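Local coordinates for cell division control protein Cdc48 (Mycobacterium smegmatis, PDB 5E7P), which probably binds and hydrolyses ATP as a AAA-type ATPase with two nucleotide-binding domains, at residues S163-A166 with S167-G170; V453-H456 with A457-E460; P654-A657 with A658-I662; D675-L678 with D679-A682. One frame throughout, in Å; residues are numbered along the deposited sequence.

Interaction 1 (S163-A166 with S167-G170)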
ATOM      1  N   SER A 163      20.174 -22.408  12.706  1.00 74.95           N
ATOM      2  CA  SER A 163      20.585 -21.069  13.112  1.00 73.54           C
ATOM      3  C   SER A 163      21.263 -20.346  11.954  1.00 70.62           C
ATOM      4  O   SER A 163      21.075 -19.144  11.762  1.00 69.18           O
ATOM      5  CB  SER A 163      21.517 -21.134  14.324  1.00 77.70           C
ATOM      6  OG  SER A 163      22.682 -21.891  14.036  1.00 81.21           O
ATOM      7  N   ALA A 164      22.051 -21.087  11.181  1.00 69.50           N
ATOM      8  CA  ALA A 164      22.693 -20.536   9.995  1.00 67.25           C
ATOM      9  C   ALA A 164      21.635 -20.170   8.960  1.00 63.50           C
ATOM     10  O   ALA A 164      21.780 -19.194   8.225  1.00 61.09           O
ATOM     11  CB  ALA A 164      23.687 -21.533   9.415  1.00 68.14           C
ATOM     12  N   LEU A 165      20.569 -20.963   8.913  1.00 63.30           N
ATOM     13  CA  LEU A 165      19.456 -20.705   8.007  1.00 60.49           C
ATOM     14  C   LEU A 165      18.731 -19.428   8.404  1.00 59.37           C
ATOM     15  O   LEU A 165      18.485 -18.565   7.564  1.00 57.79           O
ATOM     16  CB  LEU A 165      18.479 -21.883   7.997  1.00 59.02           C
ATOM     17  CG  LEU A 165      17.179 -21.686   7.210  1.00 54.66           C
ATOM     18  CD1 LEU A 165      17.469 -21.364   5.751  1.00 52.74           C
ATOM     19  CD2 LEU A 165      16.290 -22.915   7.320  1.00 54.74           C
ATOM     20  N   ALA A 166      18.399 -19.315   9.687  1.00 60.04           N
ATOM     21  CA  ALA A 166      17.689 -18.147  10.204  1.00 59.57           C
ATOM     22  C   ALA A 166      18.443 -16.851   9.918  1.00 60.54           C
ATOM     23  O   ALA A 166      17.843 -15.844   9.544  1.00 59.02           O
ATOM     24  CB  ALA A 166      17.437 -18.296  11.698  1.00 59.86           C
ATOM     25  N   SER A 167      19.761 -16.888  10.083  1.00 63.45           N
ATOM     26  CA  SER A 167      20.591 -15.711   9.855  1.00 64.50           C
ATOM     27  C   SER A 167      20.749 -15.398   8.368  1.00 63.15           C
ATOM     28  O   SER A 167      20.856 -14.234   7.981  1.00 61.98           O
ATOM     29  CB  SER A 167      21.963 -15.885  10.512  1.00 67.36           C
ATOM     30  OG  SER A 167      21.842 -15.977  11.922  1.00 68.40           O
ATOM     31  N   SER A 168      20.761 -16.438   7.540  1.00 63.48           N
ATOM     32  CA  SER A 168      20.901 -16.263   6.097  1.00 62.63           C
ATOM     33  C   SER A 168      19.623 -15.699   5.488  1.00 59.87           C
ATOM     34  O   SER A 168      19.639 -15.135   4.394  1.00 58.01           O
ATOM     35  CB  SER A 168      21.262 -17.590   5.424  1.00 64.93           C
ATOM     36  OG  SER A 168      20.220 -18.538   5.569  1.00 66.39           O
ATOM     37  N   VAL A 169      18.516 -15.857   6.206  1.00 58.79           N
ATOM     38  CA  VAL A 169      17.226 -15.353   5.758  1.00 56.29           C
ATOM     39  C   VAL A 169      16.930 -14.018   6.449  1.00 55.16           C
ATOM     40  O   VAL A 169      16.006 -13.293   6.077  1.00 54.30           O
ATOM     41  CB  VAL A 169      16.112 -16.396   6.003  1.00 57.42           C
ATOM     42  CG1 VAL A 169      14.793 -15.926   5.446  1.00 57.19           C
ATOM     43  CG2 VAL A 169      16.485 -17.710   5.349  1.00 57.99           C
ATOM     44  N   GLY A 170      17.742 -13.683   7.447  1.00 55.61           N
ATOM     45  CA  GLY A 170      17.660 -12.376   8.075  1.00 55.52           C
ATOM     46  C   GLY A 170      16.941 -12.353   9.409  1.00 58.32           C
ATOM     47  O   GLY A 170      16.546 -11.291   9.892  1.00 59.02           O
TER
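S163-A166 and S167-G170 are successive turns at the C-terminal end of helix 160-169. S167 N donates to S163 O at 3.1 Å, and S168 N donates to A164 O at 3.0 Å. The next bond, from V169 N to L165 O, is weak. V169 N also has a weak bond to A166 O, so regular helix pairing fades here. G170 has a positive phi of 102° and ends the helix as the C-prime residue of a Schellman motif. G170 N turns back to S167 O in a weak bond, and I171 N reaches A166 O.

The side chains sit close to this backbone. S168 OG lies between its own backbone N and carbonyl carbon, with chi1 64°. This turns it back over the preceding turn, where it donates to L165 O at 2.6 Å. The donor is tilted 26° from the carbonyl plane. S167 OG makes a weaker bond to S163 O, at 3.3 Å. L165 and V169 run side by side and point the same way, with L165 CD1 3.8 Å from V169 CG2. V169 continues onto V434, R435 and A438 of helix 427-448, while L165 rests on V408 and P452.

L165 O accepts from S168 OG and, weakly, from V169 N. The hydroxyl thus occupies a carbonyl at a helix end where the regular N-H partner weakens, while L165 and V169 pack against the neighbouring helix and loops.

Interaction 2 (V453-H456 with A457-E460)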
ATOM      1  N   VAL A 453      15.929 -27.744   4.667  1.00 73.05           N
ATOM      2  CA  VAL A 453      16.105 -27.384   3.265  1.00 70.55           C
ATOM      3  C   VAL A 453      14.783 -26.934   2.638  1.00 65.68           C
ATOM      4  O   VAL A 453      13.815 -27.694   2.582  1.00 66.60           O
ATOM      5  CB  VAL A 453      16.743 -28.538   2.456  1.00 73.31           C
ATOM      6  CG1 VAL A 453      16.050 -29.865   2.757  1.00 75.89           C
ATOM      7  CG2 VAL A 453      16.720 -28.224   0.970  1.00 70.94           C
ATOM      8  N   LEU A 454      14.752 -25.687   2.177  1.00 60.19           N
ATOM      9  CA  LEU A 454      13.531 -25.084   1.648  1.00 55.12           C
ATOM     10  C   LEU A 454      12.994 -25.780   0.401  1.00 55.41           C
ATOM     11  O   LEU A 454      13.730 -26.037  -0.549  1.00 57.04           O
ATOM     12  CB  LEU A 454      13.752 -23.599   1.348  1.00 50.99           C
ATOM     13  CG  LEU A 454      13.155 -22.598   2.338  1.00 49.46           C
ATOM     14  CD1 LEU A 454      13.910 -22.635   3.656  1.00 52.03           C
ATOM     15  CD2 LEU A 454      13.153 -21.195   1.749  1.00 46.52           C
ATOM     16  N   ARG A 455      11.700 -26.076   0.415  1.00 55.27           N
ATOM     17  CA  ARG A 455      11.031 -26.640  -0.749  1.00 56.50           C
ATOM     18  C   ARG A 455       9.856 -25.758  -1.153  1.00 53.51           C
ATOM     19  O   ARG A 455       9.536 -24.791  -0.463  1.00 53.32           O
ATOM     20  CB  ARG A 455      10.567 -28.068  -0.463  1.00 60.79           C
ATOM     21  CG  ARG A 455       9.717 -28.205   0.784  1.00 63.89           C
ATOM     22  CD  ARG A 455       9.477 -29.665   1.130  1.00 68.52           C
ATOM     23  NE  ARG A 455      10.731 -30.392   1.320  1.00 72.24           N
ATOM     24  CZ  ARG A 455      10.809 -31.643   1.759  1.00 75.47           C
ATOM     25  NH1 ARG A 455       9.704 -32.312   2.062  1.00 75.91           N
ATOM     26  NH2 ARG A 455      11.993 -32.224   1.901  1.00 77.90           N
ATOM     27  N   HIS A 456       9.222 -26.089  -2.274  1.00 51.99           N
ATOM     28  CA  HIS A 456       8.109 -25.300  -2.793  1.00 48.91           C
ATOM     29  C   HIS A 456       6.929 -25.271  -1.829  1.00 50.70           C
ATOM     30  O   HIS A 456       6.211 -24.274  -1.744  1.00 51.35           O
ATOM     31  CB  HIS A 456       7.651 -25.840  -4.146  1.00 46.70           C
ATOM     32  CG  HIS A 456       6.435 -25.158  -4.685  1.00 45.81           C
ATOM     33  ND1 HIS A 456       6.470 -23.890  -5.223  1.00 44.01           N
ATOM     34  CD2 HIS A 456       5.144 -25.563  -4.758  1.00 47.09           C
ATOM     35  CE1 HIS A 456       5.256 -23.544  -5.611  1.00 44.07           C
ATOM     36  NE2 HIS A 456       4.432 -24.541  -5.340  1.00 45.93           N
ATOM     37  N   ALA A 457       6.737 -26.371  -1.107  1.00 50.71           N
ATOM     38  CA  ALA A 457       5.646 -26.486  -0.148  1.00 51.01           C
ATOM     39  C   ALA A 457       5.713 -25.398   0.921  1.00 50.96           C
ATOM     40  O   ALA A 457       4.686 -24.870   1.347  1.00 50.72           O
ATOM     41  CB  ALA A 457       5.656 -27.864   0.497  1.00 52.42           C
ATOM     42  N   ASP A 458       6.928 -25.062   1.341  1.00 51.84           N
ATOM     43  CA  ASP A 458       7.141 -24.069   2.391  1.00 51.15           C
ATOM     44  C   ASP A 458       6.735 -22.669   1.948  1.00 49.13           C
ATOM     45  O   ASP A 458       6.073 -21.943   2.689  1.00 46.13           O
ATOM     46  CB  ASP A 458       8.605 -24.066   2.825  1.00 51.71           C
ATOM     47  CG  ASP A 458       9.087 -25.436   3.242  1.00 53.85           C
ATOM     48  OD1 ASP A 458       8.291 -26.192   3.840  1.00 55.32           O
ATOM     49  OD2 ASP A 458      10.262 -25.761   2.970  1.00 54.66           O
ATOM     50  N   LEU A 459       7.143 -22.293   0.740  1.00 50.17           N
ATOM     51  CA  LEU A 459       6.824 -20.976   0.205  1.00 49.73           C
ATOM     52  C   LEU A 459       5.330 -20.846  -0.054  1.00 50.91           C
ATOM     53  O   LEU A 459       4.724 -19.823   0.263  1.00 51.22           O
ATOM     54  CB  LEU A 459       7.612 -20.703  -1.076  1.00 48.87           C
ATOM     55  CG  LEU A 459       9.136 -20.726  -0.939  1.00 49.32           C
ATOM     56  CD1 LEU A 459       9.794 -20.247  -2.219  1.00 48.95           C
ATOM     57  CD2 LEU A 459       9.592 -19.887   0.244  1.00 48.68           C
ATOM     58  N   GLU A 460       4.740 -21.888  -0.628  1.00 53.06           N
ATOM     59  CA  GLU A 460       3.307 -21.897  -0.893  1.00 54.46           C
ATOM     60  C   GLU A 460       2.513 -21.895   0.408  1.00 51.61           C
ATOM     61  O   GLU A 460       1.460 -21.263   0.503  1.00 49.32           O
ATOM     62  CB  GLU A 460       2.921 -23.101  -1.753  1.00 60.29           C
ATOM     63  CG  GLU A 460       1.437 -23.186  -2.067  1.00 65.55           C
ATOM     64  CD  GLU A 460       1.136 -24.147  -3.199  1.00 70.60           C
ATOM     65  OE1 GLU A 460       0.915 -25.346  -2.922  1.00 72.49           O
ATOM     66  OE2 GLU A 460       1.125 -23.699  -4.366  1.00 72.24           O
TER
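R455 and D458 cross at a slant where the chain enters helix 456-462. Their guanidinium and carboxylate planes are only 15° apart, but the charged ends do not meet. It is R455 CG that lies alongside the carboxylate. D458 OD2 accepts from R455 N at 2.9 Å, although the exact place of this oxygen is doubtful. Its salt-bridge partner is R444 of helix 427-448.

H456 and E460 lie one turn apart. The imidazole ring and the carboxylate are steeply inclined, with planes 71° apart, and H456 NE2 is 3.5 Å from E460 OE2. E460 CB sits over one face of the ring. H456 CG is anti to the backbone N (chi1 175°), which swings the ring out beside the helix, where ND1 bonds L413 O. Along the backbone, E460 N donates to H456 O at 3.0 Å.

R455 is the N-cap, and D458 N donates to R455 O at 3.2 Å. The carboxylate of D458, turned back to R455 N, is consistent with one half of a capping box. L454 and L459 cross at about a right angle, CD2 to CD2 at 4.1 Å. L454 also packs on A441, and L459 on L415 and I418. The leucines flank the cap as N' and N4, the pairing of a hydrophobic staple at a helix N-terminus.

Interaction 3 (P654-A657 with A658-I662)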
ATOM      1  N   PRO A 654     -23.953  -2.569 -15.244  1.00 34.10           N
ATOM      2  CA  PRO A 654     -23.901  -4.000 -15.553  1.00 32.46           C
ATOM      3  C   PRO A 654     -25.246  -4.570 -16.010  1.00 35.26           C
ATOM      4  O   PRO A 654     -26.225  -4.515 -15.268  1.00 35.21           O
ATOM      5  CB  PRO A 654     -23.484  -4.625 -14.218  1.00 29.90           C
ATOM      6  CG  PRO A 654     -23.960  -3.669 -13.195  1.00 29.71           C
ATOM      7  CD  PRO A 654     -23.792  -2.308 -13.804  1.00 31.95           C
ATOM      8  N   ASP A 655     -25.289  -5.111 -17.225  1.00 36.43           N
ATOM      9  CA  ASP A 655     -26.505  -5.751 -17.716  1.00 37.26           C
ATOM     10  C   ASP A 655     -26.632  -7.167 -17.166  1.00 37.89           C
ATOM     11  O   ASP A 655     -25.896  -7.550 -16.257  1.00 39.37           O
ATOM     12  CB  ASP A 655     -26.576  -5.741 -19.249  1.00 37.79           C
ATOM     13  CG  ASP A 655     -25.439  -6.511 -19.911  1.00 37.36           C
ATOM     14  OD1 ASP A 655     -24.608  -7.129 -19.207  1.00 36.08           O
ATOM     15  OD2 ASP A 655     -25.388  -6.504 -21.159  1.00 37.69           O
ATOM     16  N   ALA A 656     -27.555  -7.941 -17.730  1.00 36.89           N
ATOM     17  CA  ALA A 656     -27.829  -9.292 -17.245  1.00 37.42           C
ATOM     18  C   ALA A 656     -26.590 -10.186 -17.270  1.00 34.65           C
ATOM     19  O   ALA A 656     -26.334 -10.931 -16.321  1.00 34.74           O
ATOM     20  CB  ALA A 656     -28.961  -9.922 -18.042  1.00 39.41           C
ATOM     21  N   ALA A 657     -25.826 -10.104 -18.355  1.00 31.30           N
ATOM     22  CA  ALA A 657     -24.583 -10.861 -18.483  1.00 30.30           C
ATOM     23  C   ALA A 657     -23.575 -10.412 -17.436  1.00 30.67           C
ATOM     24  O   ALA A 657     -22.970 -11.226 -16.737  1.00 29.13           O
ATOM     25  CB  ALA A 657     -24.004 -10.686 -19.874  1.00 29.42           C
ATOM     26  N   ALA A 658     -23.405  -9.102 -17.338  1.00 33.02           N
ATOM     27  CA  ALA A 658     -22.452  -8.510 -16.413  1.00 34.64           C
ATOM     28  C   ALA A 658     -22.796  -8.818 -14.953  1.00 34.67           C
ATOM     29  O   ALA A 658     -21.911  -9.086 -14.141  1.00 33.86           O
ATOM     30  CB  ALA A 658     -22.384  -7.017 -16.641  1.00 34.03           C
ATOM     31  N   ARG A 659     -24.085  -8.782 -14.626  1.00 34.07           N
ATOM     32  CA  ARG A 659     -24.531  -9.041 -13.258  1.00 33.22           C
ATOM     33  C   ARG A 659     -24.295 -10.493 -12.838  1.00 33.90           C
ATOM     34  O   ARG A 659     -24.076 -10.777 -11.661  1.00 33.97           O
ATOM     35  CB  ARG A 659     -26.003  -8.651 -13.072  1.00 31.25           C
ATOM     36  CG  ARG A 659     -26.263  -7.152 -13.179  1.00 28.11           C
ATOM     37  CD  ARG A 659     -27.661  -6.779 -12.700  1.00 27.08           C
ATOM     38  NE  ARG A 659     -28.716  -7.418 -13.481  1.00 28.21           N
ATOM     39  CZ  ARG A 659     -29.271  -6.891 -14.570  1.00 29.14           C
ATOM     40  NH1 ARG A 659     -28.873  -5.709 -15.022  1.00 28.06           N
ATOM     41  NH2 ARG A 659     -30.226  -7.548 -15.208  1.00 29.51           N
ATOM     42  N   ARG A 660     -24.339 -11.408 -13.802  1.00 33.16           N
ATOM     43  CA  ARG A 660     -24.027 -12.807 -13.532  1.00 33.89           C
ATOM     44  C   ARG A 660     -22.581 -12.950 -13.070  1.00 35.18           C
ATOM     45  O   ARG A 660     -22.304 -13.614 -12.072  1.00 35.32           O
ATOM     46  CB  ARG A 660     -24.265 -13.666 -14.773  1.00 35.84           C
ATOM     47  CG  ARG A 660     -25.716 -14.029 -15.027  1.00 38.02           C
ATOM     48  CD  ARG A 660     -25.913 -14.494 -16.459  1.00 38.99           C
ATOM     49  NE  ARG A 660     -27.185 -15.184 -16.653  1.00 40.11           N
ATOM     50  CZ  ARG A 660     -28.348 -14.572 -16.846  1.00 40.57           C
ATOM     51  NH1 ARG A 660     -28.415 -13.248 -16.862  1.00 40.16           N
ATOM     52  NH2 ARG A 660     -29.450 -15.287 -17.020  1.00 41.40           N
ATOM     53  N   ASP A 661     -21.667 -12.315 -13.800  1.00 35.43           N
ATOM     54  CA  ASP A 661     -20.244 -12.351 -13.469  1.00 36.51           C
ATOM     55  C   ASP A 661     -19.971 -11.756 -12.093  1.00 36.11           C
ATOM     56  O   ASP A 661     -19.275 -12.352 -11.271  1.00 35.31           O
ATOM     57  CB  ASP A 661     -19.429 -11.594 -14.518  1.00 38.57           C
ATOM     58  CG  ASP A 661     -19.643 -12.126 -15.922  1.00 44.65           C
ATOM     59  OD1 ASP A 661     -20.103 -13.281 -16.063  1.00 48.57           O
ATOM     60  OD2 ASP A 661     -19.348 -11.390 -16.888  1.00 44.51           O
ATOM     61  N   ILE A 662     -20.530 -10.575 -11.854  1.00 35.37           N
ATOM     62  CA  ILE A 662     -20.356  -9.875 -10.587  1.00 34.06           C
ATOM     63  C   ILE A 662     -20.866 -10.696  -9.402  1.00 32.84           C
ATOM     64  O   ILE A 662     -20.179 -10.831  -8.390  1.00 32.64           O
ATOM     65  CB  ILE A 662     -21.057  -8.503 -10.613  1.00 34.49           C
ATOM     66  CG1 ILE A 662     -20.431  -7.615 -11.692  1.00 33.66           C
ATOM     67  CG2 ILE A 662     -20.955  -7.827  -9.262  1.00 34.92           C
ATOM     68  CD1 ILE A 662     -21.209  -6.351 -11.976  1.00 32.99           C
TER
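R659 lays its guanidinium over the peptide joining D655 to A656. D655 C is 3.4 Å above the guanidinium plane, offset toward the rim. The chain bends at chi3 (-61°), folding the group back over the start of the helix. R659 NH1 then makes a weak bond to P654 O at 2.9 Å.

R660 is extended from CG to NE. Its NH1 donates to A656 O at 3.2 Å, with the oxygen in the guanidinium plane but the donor well above the carbonyl plane. R660 N reaches A656 O from the other face, so this carbonyl is gripped twice by one residue. D655 is the N-cap, and its OD1 accepts from A658 N at 3.0 Å, nearly in line with the carboxylate C-O bond. R659 N donates to D655 O at 2.7 Å. On the apolar side P654 CB meets A658 CB and I662 CD1, each at 3.6 Å.

Outside partners hold helix 656-666 on several sides. R659 NE bonds A682 O, and R660 NH2 forms a salt bridge with D683, both on helix 678-684. I662 packs on A690 and C693 of helix 690-707. P654 and D655 lie in the loop between strand 645-650 and helix 656-666, where P654 touches C530, an ADP-binding residue.

Interaction 4 (D675-L678 with D679-A682)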
ATOM      1  N   ASP A 675     -32.561 -23.777  -3.959  1.00 63.55           N
ATOM      2  CA  ASP A 675     -33.584 -22.905  -4.529  1.00 63.50           C
ATOM      3  C   ASP A 675     -33.043 -21.510  -4.857  1.00 59.87           C
ATOM      4  O   ASP A 675     -33.812 -20.577  -5.103  1.00 59.45           O
ATOM      5  CB  ASP A 675     -34.795 -22.806  -3.596  1.00 66.54           C
ATOM      6  CG  ASP A 675     -34.435 -22.273  -2.221  1.00 68.88           C
ATOM      7  OD1 ASP A 675     -33.240 -22.306  -1.863  1.00 69.17           O
ATOM      8  OD2 ASP A 675     -35.349 -21.826  -1.495  1.00 70.74           O
ATOM      9  N   VAL A 676     -31.720 -21.377  -4.860  1.00 55.59           N
ATOM     10  CA  VAL A 676     -31.075 -20.122  -5.223  1.00 53.38           C
ATOM     11  C   VAL A 676     -30.368 -20.248  -6.568  1.00 51.59           C
ATOM     12  O   VAL A 676     -29.460 -21.063  -6.732  1.00 50.67           O
ATOM     13  CB  VAL A 676     -30.062 -19.668  -4.153  1.00 53.36           C
ATOM     14  CG1 VAL A 676     -29.402 -18.360  -4.563  1.00 52.59           C
ATOM     15  CG2 VAL A 676     -30.747 -19.518  -2.810  1.00 53.57           C
ATOM     16  N   ASP A 677     -30.798 -19.439  -7.529  1.00 51.66           N
ATOM     17  CA  ASP A 677     -30.215 -19.448  -8.865  1.00 52.18           C
ATOM     18  C   ASP A 677     -29.670 -18.063  -9.211  1.00 49.30           C
ATOM     19  O   ASP A 677     -30.430 -17.144  -9.525  1.00 48.54           O
ATOM     20  CB  ASP A 677     -31.263 -19.888  -9.888  1.00 57.39           C
ATOM     21  CG  ASP A 677     -30.734 -19.886 -11.308  1.00 63.25           C
ATOM     22  OD1 ASP A 677     -29.499 -19.965 -11.491  1.00 65.06           O
ATOM     23  OD2 ASP A 677     -31.557 -19.816 -12.247  1.00 66.06           O
ATOM     24  N   LEU A 678     -28.349 -17.924  -9.153  1.00 46.04           N
ATOM     25  CA  LEU A 678     -27.700 -16.638  -9.382  1.00 45.18           C
ATOM     26  C   LEU A 678     -27.967 -16.077 -10.775  1.00 45.98           C
ATOM     27  O   LEU A 678     -27.945 -14.864 -10.978  1.00 44.59           O
ATOM     28  CB  LEU A 678     -26.192 -16.743  -9.140  1.00 43.75           C
ATOM     29  CG  LEU A 678     -25.751 -16.919  -7.685  1.00 44.31           C
ATOM     30  CD1 LEU A 678     -24.236 -16.775  -7.560  1.00 44.83           C
ATOM     31  CD2 LEU A 678     -26.470 -15.925  -6.775  1.00 41.03           C
ATOM     32  N   ASP A 679     -28.229 -16.962 -11.730  1.00 47.66           N
ATOM     33  CA  ASP A 679     -28.464 -16.540 -13.105  1.00 48.54           C
ATOM     34  C   ASP A 679     -29.818 -15.864 -13.277  1.00 44.95           C
ATOM     35  O   ASP A 679     -29.900 -14.754 -13.803  1.00 41.14           O
ATOM     36  CB  ASP A 679     -28.322 -17.721 -14.064  1.00 54.31           C
ATOM     37  CG  ASP A 679     -26.902 -18.248 -14.125  1.00 58.32           C
ATOM     38  OD1 ASP A 679     -25.965 -17.445 -13.928  1.00 54.47           O
ATOM     39  OD2 ASP A 679     -26.726 -19.461 -14.369  1.00 64.86           O
ATOM     40  N   SER A 680     -30.880 -16.530 -12.835  1.00 47.02           N
ATOM     41  CA  SER A 680     -32.212 -15.940 -12.894  1.00 48.95           C
ATOM     42  C   SER A 680     -32.291 -14.700 -12.003  1.00 47.66           C
ATOM     43  O   SER A 680     -32.982 -13.734 -12.328  1.00 50.43           O
ATOM     44  CB  SER A 680     -33.277 -16.965 -12.498  1.00 51.13           C
ATOM     45  OG  SER A 680     -32.967 -17.559 -11.252  1.00 52.49           O
ATOM     46  N   LEU A 681     -31.570 -14.731 -10.886  1.00 42.81           N
ATOM     47  CA  LEU A 681     -31.483 -13.575 -10.001  1.00 41.76           C
ATOM     48  C   LEU A 681     -30.893 -12.372 -10.730  1.00 40.79           C
ATOM     49  O   LEU A 681     -31.335 -11.240 -10.542  1.00 41.88           O
ATOM     50  CB  LEU A 681     -30.641 -13.903  -8.766  1.00 40.80           C
ATOM     51  CG  LEU A 681     -30.412 -12.752  -7.783  1.00 40.00           C
ATOM     52  CD1 LEU A 681     -31.736 -12.246  -7.236  1.00 40.69           C
ATOM     53  CD2 LEU A 681     -29.489 -13.171  -6.651  1.00 39.69           C
ATOM     54  N   ALA A 682     -29.893 -12.624 -11.566  1.00 39.57           N
ATOM     55  CA  ALA A 682     -29.254 -11.559 -12.328  1.00 39.31           C
ATOM     56  C   ALA A 682     -30.241 -10.886 -13.279  1.00 42.35           C
ATOM     57  O   ALA A 682     -30.233  -9.663 -13.430  1.00 42.12           O
ATOM     58  CB  ALA A 682     -28.056 -12.097 -13.092  1.00 35.31           C
TER
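D679 N comes to D677 OD1 from above the carboxylate plane, 70° out of it, and donates at 3.3 Å. D679 CB lies by the same oxygen. The carboxylates of D677 and D679 lie near each other, planes 80° apart, without touching: D677 OD1 and D679 OD2 are 4.0 Å apart. The other D677 oxygen, OD2, takes a weak bond from S680 N.

D677 is the N-cap that opens helix 678-684 of the AAA+ lid domain. Its CG is anti to the backbone N (chi1 179°), which carries the carboxylate round to the first amides of the helix. S680 OG lies within reach of both D677 OD2 (2.8 Å) and D677 O (3.1 Å). L681 N donates to D677 O at 3.0 Å, and A682 N to L678 O at 3.0 Å. L678 and L681 touch through their CD2 atoms at 4.1 Å. L681 goes on to V719 of helix 716-725 and L663 of helix 656-666.

The two like charges are probably eased by different partners. D679 OD1 forms a salt bridge with R664, while D677 faces the amides at the helix start, where the helix dipole would favour a negative group.

Overall arrangement
The four contacts form two pairs, far apart. Interactions 1 and 2 have centres 15 Å apart; their nearest atoms are about 4 Å apart without touching. Interactions 3 and 4 have centres 12 Å apart and join directly, with R660 CG packed 3.6 Å from A682 CB. Between the pairs, centres are 39 to 53 Å apart. Interaction 1 ends a helix, whereas interactions 2, 3 and 4 start one. Each pair lies near its own ADP. For interactions 1 and 2, G170 is about 8 Å from one ADP and the L454 side chain about 13 Å. For interactions 3 and 4, the I662 side chain is about 4 Å from the other ADP and the L678 side chain about 13 Å.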